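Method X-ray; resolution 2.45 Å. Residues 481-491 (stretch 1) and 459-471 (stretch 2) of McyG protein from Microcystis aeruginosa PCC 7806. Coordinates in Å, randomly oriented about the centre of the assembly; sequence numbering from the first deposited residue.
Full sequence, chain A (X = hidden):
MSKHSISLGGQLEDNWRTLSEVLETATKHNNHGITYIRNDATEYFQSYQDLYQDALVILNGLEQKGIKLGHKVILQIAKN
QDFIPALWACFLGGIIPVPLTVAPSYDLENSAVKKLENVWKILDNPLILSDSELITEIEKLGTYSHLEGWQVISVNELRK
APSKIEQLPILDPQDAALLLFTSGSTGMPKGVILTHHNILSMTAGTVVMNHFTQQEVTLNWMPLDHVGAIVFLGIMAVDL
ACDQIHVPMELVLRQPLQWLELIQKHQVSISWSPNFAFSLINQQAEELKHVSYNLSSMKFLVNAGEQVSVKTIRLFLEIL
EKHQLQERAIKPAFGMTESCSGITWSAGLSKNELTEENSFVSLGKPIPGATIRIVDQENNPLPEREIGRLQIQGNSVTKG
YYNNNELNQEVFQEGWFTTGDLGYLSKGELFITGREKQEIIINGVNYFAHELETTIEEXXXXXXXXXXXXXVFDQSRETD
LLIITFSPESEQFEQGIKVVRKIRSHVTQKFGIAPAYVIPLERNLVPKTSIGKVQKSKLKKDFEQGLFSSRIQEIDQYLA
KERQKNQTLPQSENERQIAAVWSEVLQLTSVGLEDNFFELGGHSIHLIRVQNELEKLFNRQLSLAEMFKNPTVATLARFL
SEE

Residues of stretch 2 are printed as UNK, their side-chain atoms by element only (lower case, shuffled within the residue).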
# COMPACT_ATOMS: atom_id res chain seq x y z
N LEU A 481 1.78 -21.47 -20.12
CA LEU A 481 0.54 -20.80 -20.51
C LEU A 481 0.43 -19.42 -19.87
O LEU A 481 0.79 -19.23 -18.70
CB LEU A 481 -0.68 -21.65 -20.11
CG LEU A 481 -0.80 -23.12 -20.54
CD1 LEU A 481 -2.02 -23.76 -19.89
CD2 LEU A 481 -0.85 -23.28 -22.05
N LEU A 482 -0.05 -18.45 -20.65
CA LEU A 482 -0.36 -17.12 -20.14
C LEU A 482 -1.83 -17.09 -19.74
O LEU A 482 -2.71 -17.38 -20.54
CB LEU A 482 -0.07 -16.05 -21.19
CG LEU A 482 -0.58 -14.63 -20.92
CD1 LEU A 482 0.19 -13.96 -19.78
CD2 LEU A 482 -0.50 -13.78 -22.19
N ILE A 483 -2.08 -16.72 -18.48
CA ILE A 483 -3.44 -16.63 -17.97
C ILE A 483 -3.77 -15.18 -17.63
O ILE A 483 -2.99 -14.48 -16.99
CB ILE A 483 -3.68 -17.56 -16.75
CG1 ILE A 483 -3.50 -19.03 -17.14
CG2 ILE A 483 -5.08 -17.37 -16.18
CD1 ILE A 483 -2.07 -19.52 -17.11
N ILE A 484 -4.95 -14.75 -18.09
CA ILE A 484 -5.42 -13.40 -17.85
C ILE A 484 -6.76 -13.43 -17.12
O ILE A 484 -7.72 -14.05 -17.57
CB ILE A 484 -5.53 -12.60 -19.18
CG1 ILE A 484 -4.13 -12.17 -19.63
CG2 ILE A 484 -6.44 -11.39 -19.03
CD1 ILE A 484 -4.03 -11.76 -21.09
N THR A 485 -6.80 -12.78 -15.96
CA THR A 485 -8.03 -12.62 -15.20
C THR A 485 -8.41 -11.15 -15.18
O THR A 485 -7.54 -10.28 -15.14
CB THR A 485 -7.89 -13.13 -13.76
OG1 THR A 485 -6.77 -12.49 -13.13
CG2 THR A 485 -7.68 -14.65 -13.74
N PHE A 486 -9.71 -10.88 -15.21
CA PHE A 486 -10.22 -9.52 -15.25
C PHE A 486 -11.63 -9.46 -14.67
O PHE A 486 -12.24 -10.49 -14.40
CB PHE A 486 -10.22 -9.00 -16.70
CG PHE A 486 -11.37 -9.49 -17.53
CD1 PHE A 486 -11.37 -10.78 -18.05
CD2 PHE A 486 -12.46 -8.67 -17.79
CE1 PHE A 486 -12.43 -11.24 -18.81
CE2 PHE A 486 -13.53 -9.13 -18.54
CZ PHE A 486 -13.51 -10.41 -19.06
N SER A 487 -12.13 -8.24 -14.47
CA SER A 487 -13.52 -8.04 -14.09
C SER A 487 -14.21 -7.19 -15.15
O SER A 487 -13.64 -6.20 -15.61
CB SER A 487 -13.60 -7.36 -12.72
OG SER A 487 -14.94 -7.28 -12.27
N PRO A 488 -15.43 -7.58 -15.56
CA PRO A 488 -16.14 -6.87 -16.62
C PRO A 488 -16.69 -5.52 -16.15
O PRO A 488 -17.16 -5.40 -15.01
CB PRO A 488 -17.30 -7.81 -16.98
CG PRO A 488 -17.03 -9.10 -16.27
CD PRO A 488 -16.20 -8.74 -15.08
N GLU A 489 -16.64 -4.53 -17.04
CA GLU A 489 -17.19 -3.21 -16.76
C GLU A 489 -18.68 -3.16 -17.13
O GLU A 489 -19.33 -2.12 -17.00
CB GLU A 489 -16.41 -2.13 -17.53
CG GLU A 489 -16.48 -0.74 -16.91
CD GLU A 489 -15.40 0.19 -17.44
OE1 GLU A 489 -15.26 0.32 -18.67
OE2 GLU A 489 -14.69 0.79 -16.61
N SER A 490 -19.20 -4.30 -17.58
CA SER A 490 -20.61 -4.44 -17.97
C SER A 490 -21.56 -4.23 -16.80
O SER A 490 -21.14 -4.27 -15.63
CB SER A 490 -20.85 -5.81 -18.60
OG SER A 490 -19.98 -6.03 -19.70
N GLU A 491 -22.84 -4.03 -17.11
CA GLU A 491 -23.86 -3.82 -16.08
C GLU A 491 -25.03 -4.82 -16.22
O GLU A 491 -26.10 -4.45 -16.70
CB GLU A 491 -24.36 -2.37 -16.12
CG GLU A 491 -24.98 -1.88 -14.81
CD GLU A 491 -23.94 -1.59 -13.73
OE1 GLU A 491 -22.90 -0.98 -14.04
OE2 GLU A 491 -24.18 -1.98 -12.57
N UNK A 459 -8.97 -1.69 -23.28
CA UNK A 459 -10.17 -2.18 -23.95
C UNK A 459 -11.47 -1.81 -23.24
O UNK A 459 -11.57 -1.86 -22.02
c UNK A 459 -9.04 -4.27 -25.07
c UNK A 459 -10.11 -3.70 -24.13
c UNK A 459 -9.42 -4.06 -26.52
c UNK A 459 -8.83 -5.74 -24.76
N UNK A 460 -12.47 -1.44 -24.05
CA UNK A 460 -13.83 -1.22 -23.58
C UNK A 460 -14.40 -2.51 -23.00
O UNK A 460 -14.30 -3.58 -23.61
c UNK A 460 -16.52 0.41 -23.38
o UNK A 460 -17.02 0.01 -22.30
o UNK A 460 -16.28 1.61 -23.61
c UNK A 460 -16.19 -0.62 -24.44
c UNK A 460 -14.70 -0.72 -24.74
N UNK A 461 -14.99 -2.41 -21.80
CA UNK A 461 -15.58 -3.57 -21.14
C UNK A 461 -14.72 -4.20 -20.06
O UNK A 461 -15.17 -5.09 -19.34
N UNK A 462 -13.47 -3.75 -19.96
CA UNK A 462 -12.54 -4.22 -18.93
C UNK A 462 -12.43 -3.17 -17.83
O UNK A 462 -11.98 -2.05 -18.07
c UNK A 462 -11.15 -4.54 -19.51
c UNK A 462 -11.25 -5.63 -20.58
c UNK A 462 -10.18 -4.96 -18.41
N UNK A 463 -12.86 -3.54 -16.62
CA UNK A 463 -12.84 -2.61 -15.49
C UNK A 463 -11.43 -2.46 -14.93
O UNK A 463 -10.80 -3.44 -14.53
c UNK A 463 -14.30 -1.91 -13.52
c UNK A 463 -15.35 -2.38 -12.51
n UNK A 463 -16.55 -0.18 -12.28
c UNK A 463 -13.82 -3.05 -14.40
c UNK A 463 -15.77 -1.25 -11.58
N UNK A 464 -10.96 -1.23 -14.90
CA UNK A 464 -9.62 -0.91 -14.45
C UNK A 464 -9.39 -1.23 -12.98
O UNK A 464 -10.19 -0.92 -12.14
c UNK A 464 -9.14 0.75 -16.25
c UNK A 464 -8.04 1.03 -14.07
c UNK A 464 -9.30 0.55 -14.76
N UNK A 465 -8.23 -1.80 -12.71
CA UNK A 465 -7.77 -2.20 -11.39
C UNK A 465 -8.18 -3.59 -10.90
O UNK A 465 -7.92 -3.93 -9.79
c UNK A 465 -8.19 -1.19 -10.36
o UNK A 465 -9.53 -1.31 -10.04
N UNK A 466 -8.79 -4.38 -11.76
CA UNK A 466 -9.15 -5.75 -11.47
C UNK A 466 -8.51 -6.77 -12.37
O UNK A 466 -9.02 -7.85 -12.51
c UNK A 466 -11.93 -3.89 -10.99
c UNK A 466 -12.65 -3.13 -10.13
o UNK A 466 -13.58 -2.85 -8.01
c UNK A 466 -11.43 -5.09 -10.61
c UNK A 466 -12.86 -3.58 -8.87
c UNK A 466 -11.67 -5.51 -9.35
c UNK A 466 -12.37 -4.75 -8.48
c UNK A 466 -10.65 -5.92 -11.55
N UNK A 467 -7.42 -6.41 -13.02
CA UNK A 467 -6.84 -7.22 -14.05
C UNK A 467 -5.53 -7.81 -13.62
O UNK A 467 -4.84 -7.22 -12.89
c UNK A 467 -6.21 -7.25 -16.40
o UNK A 467 -7.92 -5.88 -15.70
c UNK A 467 -6.67 -6.41 -15.32
N UNK A 468 -5.23 -9.03 -14.04
CA UNK A 468 -3.98 -9.69 -13.71
C UNK A 468 -3.48 -10.57 -14.86
O UNK A 468 -4.27 -11.17 -15.59
c UNK A 468 -4.13 -10.53 -12.45
N UNK A 469 -2.16 -10.62 -15.02
CA UNK A 469 -1.53 -11.48 -16.01
C UNK A 469 -0.40 -12.28 -15.35
O UNK A 469 0.51 -11.71 -14.74
c UNK A 469 -1.00 -10.66 -17.17
N UNK A 470 -0.49 -13.60 -15.46
CA UNK A 470 0.52 -14.50 -14.88
C UNK A 470 0.69 -15.76 -15.73
O UNK A 470 -0.17 -16.09 -16.54
c UNK A 470 -1.29 -16.91 -13.30
c UNK A 470 -2.53 -17.52 -13.15
c UNK A 470 -2.32 -14.76 -13.10
c UNK A 470 -3.66 -16.74 -12.98
c UNK A 470 -3.56 -15.36 -12.96
c UNK A 470 -1.17 -15.52 -13.27
c UNK A 470 0.17 -14.86 -13.43
N UNK A 471 1.81 -16.45 -15.52
CA UNK A 471 2.14 -17.65 -16.29
C UNK A 471 2.24 -18.90 -15.42
O UNK A 471 2.92 -18.90 -14.38
c UNK A 471 3.44 -17.44 -17.06

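Position 459 carries four carbons, forked at the second, and stays out of reach of stretch 1: Leu-459, opening a type II turn that ends at position 462. Position 460 has three carbons, the third bearing two oxygens. It is Glu-460; its OE2 lies 4.0 Å from OE1 of Glu-489, like charges left close together at an exposed margin.

Position 461 has no side chain, and its phi/psi of 100/-8 would jam a CB against the preceding carbonyl oxygen. That demands Gly-461, whose O accepts a 2.8 Å hydrogen bond from N of Glu-489. Position 462, one carbon carrying two more, is beta-branched without oxygen: Val-462, with CG2 4.3 Å from CD2 of Phe-486.

At 463, four carbons run in a row to a nitrogen, which makes it Lys-463. Its backbone N donates to O of Ser-487 at 3.0 Å, while its aliphatic chain passes Glu-489. Position 464 is again a carbon carrying two carbons, Val-464, turned away from stretch 1. Position 465 has one carbon and one oxygen, Ser-465, out of reach within a second type II turn, from Lys-463 to position 466.

Position 466 has a carbon, a six-carbon ring and an oxygen: Tyr-466. Its CB packs 3.5 Å from CB of Ser-487, and the ring leads away to a hydroxyl satisfied elsewhere in the structure. Position 467 branches at its first carbon into one oxygen and one carbon, so it is Thr-467; OG1 lies 4.0 Å from CB of Phe-486.

Position 468 holds a single carbon, its CB 3.4 Å from OG1 of Thr-485: Ala-468. Position 469 also holds one, its CB 4.3 Å from CG1 of Ile-484: Ala-469. Position 470 has a carbon and a six-carbon ring without oxygen, Phe-470. One ring face receives CB of Ile-483, 4.1 Å from the centroid, and CG2 of Thr-485 lies at the edge. Position 471, one carbon, is Ala-471, paired with Leu-482.

The contact works by antiparallel pairing. Ile-483 with Phe-470 and Thr-485 with Ala-468 each exchange two backbone hydrogen bonds, and their four side chains lie on one face; Leu-482, Ile-484, Ala-469 and Ala-471 share the other. Three alanines sit across from larger partners: Ala-468 from Thr-485, Ala-469 from Ile-484 and Ala-471 from Leu-482. Farther along, the bonds from Glu-489 N to Gly-461 O and from Lys-463 N to Ser-487 O bridge Pro-488 with Val-462. The readable rules are paired backbone bonds in register and glycine where the turn requires it.

Stretch 2, residues 459-471: LEGVKVSYTAAFA
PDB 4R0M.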